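Local coordinates for protein uricase (PDB 2YZD) that catalyses the oxidation of uric acid by molecular oxygen to 5-hydroxyisourate, releasing hydrogen peroxide, at residues Lys157-Glu162 against Thr177-Leu182; Glu162-Pro167 against His218-Gln223; Gln224-Met229 against Met245-Lys250. All blocks are in the same frame, centred on the assembly; numbering follows the deposited sequence.

Interaction 1. Residues Lys157-Glu162 against Thr177-Leu182. With AZA (8-azaxanthine), chain I.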
loop_
_atom_site.group_PDB
_atom_site.type_symbol
_atom_site.label_atom_id
_atom_site.label_comp_id
_atom_site.label_asym_id
_atom_site.label_seq_id
_atom_site.Cartn_x
_atom_site.Cartn_y
_atom_site.Cartn_z
ATOM N N LYS A 157 -0.321 -24.558 5.459
ATOM C CA LYS A 157 -0.350 -26.021 5.533
ATOM C C LYS A 157 -1.409 -26.409 4.519
ATOM O O LYS A 157 -2.522 -25.875 4.552
ATOM C CB LYS A 157 -0.785 -26.518 6.917
ATOM C CG LYS A 157 -0.010 -25.918 8.062
ATOM C CD LYS A 157 0.492 -26.979 9.034
ATOM C CE LYS A 157 -0.625 -27.782 9.634
ATOM N NZ LYS A 157 -0.093 -29.068 10.156
ATOM N N SER A 158 -1.068 -27.313 3.606
ATOM C CA SER A 158 -2.019 -27.739 2.588
ATOM C C SER A 158 -2.912 -28.853 3.115
ATOM O O SER A 158 -3.868 -29.264 2.454
ATOM C CB SER A 158 -1.282 -28.175 1.315
ATOM O OG SER A 158 -0.251 -29.099 1.601
ATOM N N THR A 159 -2.589 -29.344 4.310
ATOM C CA THR A 159 -3.377 -30.377 4.985
ATOM C C THR A 159 -2.865 -30.457 6.425
ATOM O O THR A 159 -1.949 -29.725 6.791
ATOM C CB THR A 159 -3.280 -31.771 4.281
ATOM O OG1 THR A 159 -4.351 -32.608 4.741
ATOM C CG2 THR A 159 -1.959 -32.464 4.593
ATOM N N GLY A 160 -3.452 -31.329 7.242
ATOM C CA GLY A 160 -3.025 -31.425 8.627
ATOM C C GLY A 160 -3.705 -30.335 9.436
ATOM O O GLY A 160 -3.161 -29.806 10.406
ATOM N N SER A 161 -4.915 -29.995 9.014
ATOM C CA SER A 161 -5.704 -28.968 9.675
ATOM C C SER A 161 -7.196 -29.236 9.525
ATOM O O SER A 161 -7.693 -29.442 8.416
ATOM C CB SER A 161 -5.395 -27.598 9.079
ATOM O OG SER A 161 -6.420 -26.673 9.406
ATOM N N GLU A 162 -7.906 -29.243 10.647
ATOM C CA GLU A 162 -9.347 -29.438 10.614
ATOM C C GLU A 162 -10.054 -28.476 11.553
ATOM O O GLU A 162 -9.421 -27.824 12.390
ATOM C CB GLU A 162 -9.720 -30.898 10.922
ATOM C CG GLU A 162 -8.975 -31.579 12.043
ATOM C CD GLU A 162 -9.277 -33.079 12.103
ATOM O OE1 GLU A 162 -10.464 -33.450 12.250
ATOM O OE2 GLU A 162 -8.326 -33.886 12.006
ATOM N N THR A 177 -15.241 -29.719 9.017
ATOM C CA THR A 177 -14.280 -30.265 8.081
ATOM C C THR A 177 -13.109 -30.945 8.783
ATOM O O THR A 177 -12.759 -30.589 9.903
ATOM C CB THR A 177 -13.759 -29.156 7.140
ATOM O OG1 THR A 177 -13.106 -29.756 6.019
ATOM C CG2 THR A 177 -12.786 -28.235 7.870
ATOM N N THR A 178 -12.523 -31.947 8.131
ATOM C CA THR A 178 -11.386 -32.641 8.711
ATOM C C THR A 178 -10.161 -32.480 7.823
ATOM O O THR A 178 -9.129 -33.104 8.063
ATOM C CB THR A 178 -11.662 -34.149 8.934
ATOM O OG1 THR A 178 -12.005 -34.778 7.696
ATOM C CG2 THR A 178 -12.787 -34.334 9.935
ATOM N N ASP A 179 -10.278 -31.642 6.796
ATOM C CA ASP A 179 -9.156 -31.391 5.900
ATOM C C ASP A 179 -9.347 -30.080 5.159
ATOM O O ASP A 179 -10.217 -29.955 4.301
ATOM C CB ASP A 179 -8.977 -32.543 4.896
ATOM C CG ASP A 179 -7.652 -32.453 4.126
ATOM O OD1 ASP A 179 -6.869 -31.515 4.382
ATOM O OD2 ASP A 179 -7.389 -33.324 3.266
ATOM N N ARG A 180 -8.522 -29.097 5.502
ATOM C CA ARG A 180 -8.587 -27.786 4.874
ATOM C C ARG A 180 -7.183 -27.175 4.890
ATOM O O ARG A 180 -6.267 -27.711 5.520
ATOM C CB ARG A 180 -9.530 -26.872 5.669
ATOM C CG ARG A 180 -8.986 -26.547 7.057
ATOM C CD ARG A 180 -9.809 -25.533 7.852
ATOM N NE ARG A 180 -9.125 -25.217 9.108
ATOM C CZ ARG A 180 -9.502 -24.278 9.972
ATOM N NH1 ARG A 180 -10.583 -23.528 9.740
ATOM N NH2 ARG A 180 -8.789 -24.087 11.077
ATOM N N ILE A 181 -7.024 -26.054 4.197
ATOM C CA ILE A 181 -5.755 -25.341 4.188
ATOM C C ILE A 181 -5.773 -24.368 5.368
ATOM O O ILE A 181 -6.799 -23.757 5.666
ATOM C CB ILE A 181 -5.563 -24.529 2.880
ATOM C CG1 ILE A 181 -5.025 -25.439 1.768
ATOM C CG2 ILE A 181 -4.626 -23.355 3.119
ATOM C CD1 ILE A 181 -4.801 -24.723 0.451
ATOM N N LEU A 182 -4.645 -24.247 6.052
ATOM C CA LEU A 182 -4.519 -23.321 7.170
ATOM C C LEU A 182 -3.395 -22.373 6.788
ATOM O O LEU A 182 -2.232 -22.780 6.711
ATOM C CB LEU A 182 -4.155 -24.064 8.456
ATOM C CG LEU A 182 -3.998 -23.161 9.683
ATOM C CD1 LEU A 182 -5.331 -22.462 9.955
ATOM C CD2 LEU A 182 -3.560 -23.985 10.894
HETATM N N1 AZA I . -10.924 -20.802 14.271
HETATM C C2 AZA I . -10.458 -21.533 13.181
HETATM O O2 AZA I . -9.384 -22.103 13.212
HETATM N N3 AZA I . -11.254 -21.596 12.043
HETATM C C4 AZA I . -12.452 -20.961 12.014
HETATM C C5 AZA I . -12.930 -20.231 13.092
HETATM C C6 AZA I . -12.146 -20.113 14.331
HETATM O O6 AZA I . -12.457 -19.500 15.346
HETATM N N7 AZA I . -14.125 -19.733 12.763
HETATM N N8 AZA I . -14.319 -20.177 11.508
HETATM N N9 AZA I . -13.318 -20.933 11.010
HETATM O O HOH W 1 -6.907 -29.526 2.494
HETATM O O HOH W 2 -6.293 -32.911 7.953
HETATM O O HOH W 3 -7.124 -26.046 12.032
#

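Interaction 2. Residues Glu162-Pro167 against His218-Gln223. With AZA (8-azaxanthine), chain I.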
loop_
_atom_site.group_PDB
_atom_site.type_symbol
_atom_site.label_atom_id
_atom_site.label_comp_id
_atom_site.label_asym_id
_atom_site.label_seq_id
_atom_site.Cartn_x
_atom_site.Cartn_y
_atom_site.Cartn_z
ATOM N N GLU A 162 -7.906 -29.243 10.647
ATOM C CA GLU A 162 -9.347 -29.438 10.614
ATOM C C GLU A 162 -10.054 -28.476 11.553
ATOM O O GLU A 162 -9.421 -27.824 12.390
ATOM C CB GLU A 162 -9.720 -30.898 10.922
ATOM C CG GLU A 162 -8.975 -31.579 12.043
ATOM C CD GLU A 162 -9.277 -33.079 12.103
ATOM O OE1 GLU A 162 -10.464 -33.450 12.250
ATOM O OE2 GLU A 162 -8.326 -33.886 12.006
ATOM N N PHE A 163 -11.364 -28.351 11.380
ATOM C CA PHE A 163 -12.145 -27.453 12.213
ATOM C C PHE A 163 -13.581 -27.934 12.296
ATOM O O PHE A 163 -14.365 -27.786 11.351
ATOM C CB PHE A 163 -12.112 -26.025 11.661
ATOM C CG PHE A 163 -12.783 -25.022 12.553
ATOM C CD1 PHE A 163 -12.278 -24.757 13.822
ATOM C CD2 PHE A 163 -13.943 -24.370 12.144
ATOM C CE1 PHE A 163 -12.914 -23.857 14.672
ATOM C CE2 PHE A 163 -14.587 -23.470 12.985
ATOM C CZ PHE A 163 -14.070 -23.216 14.253
ATOM N N HIS A 164 -13.915 -28.514 13.441
ATOM C CA HIS A 164 -15.245 -29.044 13.668
ATOM C C HIS A 164 -15.582 -28.969 15.152
ATOM O O HIS A 164 -14.763 -28.530 15.962
ATOM C CB HIS A 164 -15.300 -30.487 13.161
ATOM C CG HIS A 164 -14.113 -31.304 13.558
ATOM N ND1 HIS A 164 -13.914 -31.746 14.847
ATOM C CD2 HIS A 164 -13.040 -31.727 12.846
ATOM C CE1 HIS A 164 -12.771 -32.406 14.915
ATOM N NE2 HIS A 164 -12.221 -32.408 13.713
ATOM N N GLY A 165 -16.794 -29.386 15.502
ATOM C CA GLY A 165 -17.217 -29.349 16.889
ATOM C C GLY A 165 -17.620 -27.965 17.375
ATOM O O GLY A 165 -17.786 -27.761 18.571
ATOM N N PHE A 166 -17.768 -27.007 16.465
ATOM C CA PHE A 166 -18.168 -25.667 16.870
ATOM C C PHE A 166 -19.691 -25.581 16.959
ATOM O O PHE A 166 -20.394 -26.383 16.363
ATOM C CB PHE A 166 -17.639 -24.608 15.885
ATOM C CG PHE A 166 -17.937 -24.904 14.436
ATOM C CD1 PHE A 166 -17.038 -25.638 13.662
ATOM C CD2 PHE A 166 -19.114 -24.449 13.841
ATOM C CE1 PHE A 166 -17.302 -25.914 12.318
ATOM C CE2 PHE A 166 -19.392 -24.721 12.492
ATOM C CZ PHE A 166 -18.481 -25.454 11.733
ATOM N N PRO A 167 -20.215 -24.607 17.717
ATOM C CA PRO A 167 -21.657 -24.412 17.886
ATOM C C PRO A 167 -22.315 -23.978 16.581
ATOM O O PRO A 167 -21.724 -23.227 15.808
ATOM C CB PRO A 167 -21.745 -23.294 18.922
ATOM C CG PRO A 167 -20.416 -23.288 19.583
ATOM C CD PRO A 167 -19.464 -23.600 18.482
ATOM N N HIS A 218 -0.910 -30.950 14.470
ATOM C CA HIS A 218 -2.084 -31.318 13.689
ATOM C C HIS A 218 -3.156 -30.393 14.250
ATOM O O HIS A 218 -3.660 -30.605 15.349
ATOM C CB HIS A 218 -2.477 -32.776 13.919
ATOM C CG HIS A 218 -3.607 -33.228 13.049
ATOM N ND1 HIS A 218 -3.471 -33.405 11.688
ATOM C CD2 HIS A 218 -4.904 -33.490 13.333
ATOM C CE1 HIS A 218 -4.636 -33.758 11.173
ATOM N NE2 HIS A 218 -5.522 -33.817 12.151
ATOM N N SER A 219 -3.493 -29.361 13.488
ATOM C CA SER A 219 -4.448 -28.356 13.933
ATOM C C SER A 219 -5.927 -28.704 13.937
ATOM O O SER A 219 -6.467 -29.204 12.947
ATOM C CB SER A 219 -4.249 -27.080 13.121
ATOM O OG SER A 219 -5.030 -26.031 13.656
ATOM N N LEU A 220 -6.571 -28.407 15.065
ATOM C CA LEU A 220 -8.006 -28.623 15.257
ATOM C C LEU A 220 -8.688 -27.254 15.285
ATOM O O LEU A 220 -9.917 -27.149 15.383
ATOM C CB LEU A 220 -8.270 -29.358 16.570
ATOM C CG LEU A 220 -7.789 -30.811 16.638
ATOM C CD1 LEU A 220 -8.151 -31.412 17.985
ATOM C CD2 LEU A 220 -8.432 -31.618 15.523
ATOM N N ALA A 221 -7.866 -26.210 15.198
ATOM C CA ALA A 221 -8.316 -24.818 15.182
ATOM C C ALA A 221 -7.080 -23.930 15.216
ATOM O O ALA A 221 -6.061 -24.309 15.793
ATOM C CB ALA A 221 -9.203 -24.526 16.383
ATOM N N LEU A 222 -7.161 -22.753 14.603
ATOM C CA LEU A 222 -6.019 -21.837 14.587
ATOM C C LEU A 222 -5.637 -21.519 16.025
ATOM O O LEU A 222 -4.462 -21.327 16.332
ATOM C CB LEU A 222 -6.356 -20.528 13.860
ATOM C CG LEU A 222 -5.234 -19.967 12.976
ATOM C CD1 LEU A 222 -5.564 -18.537 12.555
ATOM C CD2 LEU A 222 -3.912 -20.016 13.711
ATOM N N GLN A 223 -6.647 -21.454 16.893
ATOM C CA GLN A 223 -6.448 -21.174 18.314
ATOM C C GLN A 223 -5.501 -22.184 18.954
ATOM O O GLN A 223 -4.643 -21.828 19.750
ATOM C CB GLN A 223 -7.787 -21.213 19.072
ATOM C CG GLN A 223 -8.682 -19.979 18.910
ATOM C CD GLN A 223 -9.606 -20.061 17.693
ATOM O OE1 GLN A 223 -9.305 -20.748 16.716
ATOM N NE2 GLN A 223 -10.734 -19.350 17.749
HETATM N N1 AZA I . -10.924 -20.802 14.271
HETATM C C2 AZA I . -10.458 -21.533 13.181
HETATM O O2 AZA I . -9.384 -22.103 13.212
HETATM N N3 AZA I . -11.254 -21.596 12.043
HETATM C C4 AZA I . -12.452 -20.961 12.014
HETATM C C5 AZA I . -12.930 -20.231 13.092
HETATM C C6 AZA I . -12.146 -20.113 14.331
HETATM O O6 AZA I . -12.457 -19.500 15.346
HETATM N N7 AZA I . -14.125 -19.733 12.763
HETATM N N8 AZA I . -14.319 -20.177 11.508
HETATM N N9 AZA I . -13.318 -20.933 11.010
HETATM O O HOH W 3 -7.124 -26.046 12.032
HETATM O O HOH W 4 -11.709 -29.183 14.908
#

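Interaction 3. Residues Gln224-Met229 against Met245-Lys250. With AZA (8-azaxanthine), chain I.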
loop_
_atom_site.group_PDB
_atom_site.type_symbol
_atom_site.label_atom_id
_atom_site.label_comp_id
_atom_site.label_asym_id
_atom_site.label_seq_id
_atom_site.Cartn_x
_atom_site.Cartn_y
_atom_site.Cartn_z
ATOM N N GLN A 224 -5.666 -23.449 18.595
ATOM C CA GLN A 224 -4.858 -24.527 19.154
ATOM C C GLN A 224 -3.425 -24.427 18.653
ATOM O O GLN A 224 -2.475 -24.519 19.430
ATOM C CB GLN A 224 -5.472 -25.868 18.752
ATOM C CG GLN A 224 -5.408 -26.950 19.800
ATOM C CD GLN A 224 -4.007 -27.454 20.056
ATOM O OE1 GLN A 224 -3.324 -26.995 20.973
ATOM N NE2 GLN A 224 -3.566 -28.401 19.243
ATOM N N THR A 225 -3.289 -24.244 17.344
ATOM C CA THR A 225 -1.996 -24.111 16.692
ATOM C C THR A 225 -1.190 -22.985 17.334
ATOM O O THR A 225 -0.010 -23.148 17.667
ATOM C CB THR A 225 -2.182 -23.796 15.180
ATOM O OG1 THR A 225 -2.758 -24.931 14.525
ATOM C CG2 THR A 225 -0.860 -23.460 14.527
ATOM N N MET A 226 -1.846 -21.842 17.505
ATOM C CA MET A 226 -1.227 -20.670 18.096
ATOM C C MET A 226 -0.781 -20.929 19.529
ATOM O O MET A 226 0.282 -20.470 19.948
ATOM C CB MET A 226 -2.209 -19.493 18.051
ATOM C CG MET A 226 -1.754 -18.244 18.797
ATOM S SD MET A 226 -2.808 -16.811 18.463
ATOM C CE MET A 226 -4.328 -17.293 19.257
ATOM N N TYR A 227 -1.598 -21.659 20.281
ATOM C CA TYR A 227 -1.279 -21.961 21.667
ATOM C C TYR A 227 0.010 -22.775 21.751
ATOM O O TYR A 227 0.855 -22.514 22.595
ATOM C CB TYR A 227 -2.421 -22.745 22.328
ATOM C CG TYR A 227 -2.139 -23.085 23.775
ATOM C CD1 TYR A 227 -2.296 -22.134 24.774
ATOM C CD2 TYR A 227 -1.664 -24.343 24.133
ATOM C CE1 TYR A 227 -1.987 -22.420 26.093
ATOM C CE2 TYR A 227 -1.349 -24.641 25.455
ATOM C CZ TYR A 227 -1.512 -23.675 26.429
ATOM O OH TYR A 227 -1.203 -23.958 27.741
ATOM N N GLU A 228 0.144 -23.764 20.875
ATOM C CA GLU A 228 1.332 -24.612 20.847
ATOM C C GLU A 228 2.565 -23.817 20.423
ATOM O O GLU A 228 3.656 -24.026 20.949
ATOM C CB GLU A 228 1.112 -25.784 19.892
ATOM C CG GLU A 228 -0.050 -26.684 20.293
ATOM C CD GLU A 228 0.153 -27.333 21.657
ATOM O OE1 GLU A 228 -0.807 -27.933 22.178
ATOM O OE2 GLU A 228 1.270 -27.251 22.209
ATOM N N MET A 229 2.394 -22.908 19.466
ATOM C CA MET A 229 3.503 -22.077 19.010
ATOM C C MET A 229 4.041 -21.278 20.196
ATOM O O MET A 229 5.242 -21.268 20.459
ATOM C CB MET A 229 3.038 -21.113 17.901
ATOM C CG MET A 229 2.734 -21.789 16.576
ATOM S SD MET A 229 1.807 -20.748 15.433
ATOM C CE MET A 229 3.102 -19.676 14.810
ATOM N N MET A 245 0.519 -13.051 20.022
ATOM C CA MET A 245 0.406 -13.361 18.605
ATOM C C MET A 245 -0.927 -12.898 18.031
ATOM O O MET A 245 -1.963 -12.965 18.691
ATOM C CB MET A 245 0.558 -14.864 18.367
ATOM C CG MET A 245 1.984 -15.362 18.491
ATOM S SD MET A 245 2.125 -17.129 18.226
ATOM C CE MET A 245 2.198 -17.706 19.875
ATOM N N SER A 246 -0.873 -12.424 16.791
ATOM C CA SER A 246 -2.045 -11.948 16.069
ATOM C C SER A 246 -1.992 -12.717 14.749
ATOM O O SER A 246 -1.224 -12.375 13.843
ATOM C CB SER A 246 -1.941 -10.440 15.831
ATOM O OG SER A 246 -3.169 -9.913 15.360
ATOM N N LEU A 247 -2.805 -13.761 14.651
ATOM C CA LEU A 247 -2.795 -14.613 13.475
ATOM C C LEU A 247 -4.046 -14.558 12.615
ATOM O O LEU A 247 -5.115 -14.998 13.035
ATOM C CB LEU A 247 -2.548 -16.066 13.907
ATOM C CG LEU A 247 -1.327 -16.285 14.804
ATOM C CD1 LEU A 247 -1.241 -17.740 15.209
ATOM C CD2 LEU A 247 -0.061 -15.856 14.054
ATOM N N PRO A 248 -3.933 -14.006 11.400
ATOM C CA PRO A 248 -5.111 -13.946 10.528
ATOM C C PRO A 248 -5.316 -15.305 9.851
ATOM O O PRO A 248 -4.354 -15.944 9.430
ATOM C CB PRO A 248 -4.743 -12.855 9.523
ATOM C CG PRO A 248 -3.248 -13.020 9.401
ATOM C CD PRO A 248 -2.826 -13.200 10.850
ATOM N N ASN A 249 -6.561 -15.756 9.775
ATOM C CA ASN A 249 -6.877 -17.018 9.113
ATOM C C ASN A 249 -7.176 -16.628 7.657
ATOM O O ASN A 249 -8.287 -16.199 7.344
ATOM C CB ASN A 249 -8.113 -17.660 9.755
ATOM C CG ASN A 249 -8.309 -19.120 9.336
ATOM O OD1 ASN A 249 -7.507 -19.686 8.594
ATOM N ND2 ASN A 249 -9.381 -19.732 9.821
ATOM N N LYS A 250 -6.176 -16.752 6.786
ATOM C CA LYS A 250 -6.326 -16.385 5.377
ATOM C C LYS A 250 -7.023 -17.476 4.592
ATOM O O LYS A 250 -6.416 -18.457 4.152
ATOM C CB LYS A 250 -4.963 -16.060 4.777
ATOM C CG LYS A 250 -4.360 -14.811 5.397
ATOM C CD LYS A 250 -2.928 -14.584 4.956
ATOM C CE LYS A 250 -2.065 -15.741 5.401
ATOM N NZ LYS A 250 -0.619 -15.469 5.216
HETATM N N1 AZA I . -10.924 -20.802 14.271
HETATM C C2 AZA I . -10.458 -21.533 13.181
HETATM O O2 AZA I . -9.384 -22.103 13.212
HETATM N N3 AZA I . -11.254 -21.596 12.043
HETATM C C4 AZA I . -12.452 -20.961 12.014
HETATM C C5 AZA I . -12.930 -20.231 13.092
HETATM C C6 AZA I . -12.146 -20.113 14.331
HETATM O O6 AZA I . -12.457 -19.500 15.346
HETATM N N7 AZA I . -14.125 -19.733 12.763
HETATM N N8 AZA I . -14.319 -20.177 11.508
HETATM N N9 AZA I . -13.318 -20.933 11.010
#

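Interaction 1. Residues Lys157-Glu162 against Thr177-Leu182
Lys157 and Leu182 form an antiparallel hydrogen-bonded pair where strands 143-157 and 182-192 meet, with Lys157 N to Leu182 O at 2.9 Å and Leu182 N to Lys157 O at 3.1 Å. Beyond this pair both segments run as loops. A third backbone bond, Arg180 N to Ser161 O at 3.0 Å, still ties them there. Ser161 also holds the arginine side chain: Arg180 NE donates to Ser161 OG at 3.1 Å, nearly straight (167°) and close to the guanidinium plane. The Ser161 hydroxyl therefore helps to fix the rotation of the guanidinium. With chi1 at 67°, Arg180 CG is tucked close to both its backbone N and its carbonyl carbon, and the extended chain carries NE past Ser161 OG. Its tip enters the urate pocket of this tunnelling-fold (T-fold) enzyme, where Arg180 NH2 donates to O2 of the inhibitor 8-azaxanthine at 3.0 Å. The same nitrogen donates to water 3 at 2.7 Å from Arg180 NH2, and this water also bonds Ser161 OG and Glu162 O. Between the strand pair and Ser161, Thr159 OG1 donates to Asp179 OD1 at 2.8 Å. The hydroxyl comes from above the carboxylate plane, 45° out of it. Asp179 also forms a salt bridge through OD2 with Arg32 of the second subunit. Lys157 turns its amine away, to the carbonyls of Ala215 and Thr217. Glu162 lies against the opposite loop, its CB 3.3 Å from Thr178 CA.

Interaction 2. Residues Glu162-Pro167 against His218-Gln223
One wall of the urate pocket is made where Glu162 and Phe163 meet Leu220 and Ala221, just ahead of helix 222-236. As in other T-fold enzymes the site lies at a subunit interface: Thr67 N of the third subunit also bonds the inhibitor. Glu162 N donates to Ser219 O at 2.7 Å and joins the two loops. The Glu162 carboxylate lies between two imidazoles. His218 NE2 donates to the anti lone pair of Glu162 OE2 at 2.8 Å, with ring and carboxylate planes 81° apart. His164 NE2 donates to the other oxygen, OE1, from within its own segment; this contact is very short and less regular. Both oxygens have a partner, which should limit rotation of the carboxylate and may favour its charged form. Beside it Leu220 runs in the same direction, its CD2 3.5 Å from Glu162 CG. An alanine at Glu162 removes the carboxylate, and the rings of His164 and His218 would probably be left without their shared mate and freer to turn. Phe163 swings its ring out opposite its backbone N (chi1 -174°). The ring edge at Phe163 CD1 meets Ala221 CB at 4.0 Å, and one face lies under 8-azaxanthine, with Phe163 CZ 3.4 Å from C5 of the ligand. The start of the helix reads the edge of the purine analogue. Leu222 N donates to its O2 at 2.7 Å. The Gln223 amide pairs twice: Gln223 OE1 accepts from ligand N1 at 2.9 Å, and Gln223 NE2 donates to ligand O6 at 3.0 Å.

Interaction 3. Residues Gln224-Met229 against Met245-Lys250
Met229 N donates to Thr225 O at 3.0 Å, a turn of helix 222-236 that sets Met226 and Met229 facing Met245 and Leu247 of strand 240-254. No hydrogen bond crosses the contact. The helix lies on the antiparallel sheet, as in the T-fold, where helices pack on one face. The axes of helix 224-229 and strand 245-249 come within 10.1 Å and run at 148°, roughly antiparallel. Met226 and Met245 run alongside in opposite senses. Met226 SD lies 3.9 Å from Met245 CB, while Met245 bends at its last torsion (chi3 -100°) to bring CE to 3.4 Å from Met226 O. That methyl also reaches Met229, with Met245 CE 4.0 Å from Met229 CB. Leu247 comes in obliquely. Its CD1 is 3.5 Å from Met226 CB, a close approach for two carbons, and Leu247 CD1 also lies 3.7 Å from Met226 SD. Met229 SD reaches the same methyl more loosely, at 4.3 Å from Leu247 CD1. Strand 276-285 carries Ile279 and Ala281 against Met226, and helix 199-216 covers Met229 with Leu210, Ala213 and Phe214. Further along the strand Asn249, a urate-binding position, brings its amide near the ligand. Four buried apolar side chains meet with no polar link, so this contact probably rests mainly on the burial of apolar surface and on van der Waals packing.

All three contacts lie in the second half of the chain, on the same side of its centre. The centres of interactions 1 and 2 are about 9 Å apart, those of 2 and 3 about 12 Å, and those of 1 and 3 about 14 Å. Interactions 1 and 2 share Glu162, and their segments alternate along the chain; interaction 3 follows both. Interactions 2 and 3 both use helix 222-236. Strand 182-192 leaves interaction 1 and pairs with strand 240-254 of interaction 3. Interactions 1 and 2 line the 8-azaxanthine pocket directly, while interaction 3 packs the helix that begins at the pocket onto the sheet behind it; the third subunit completes the site.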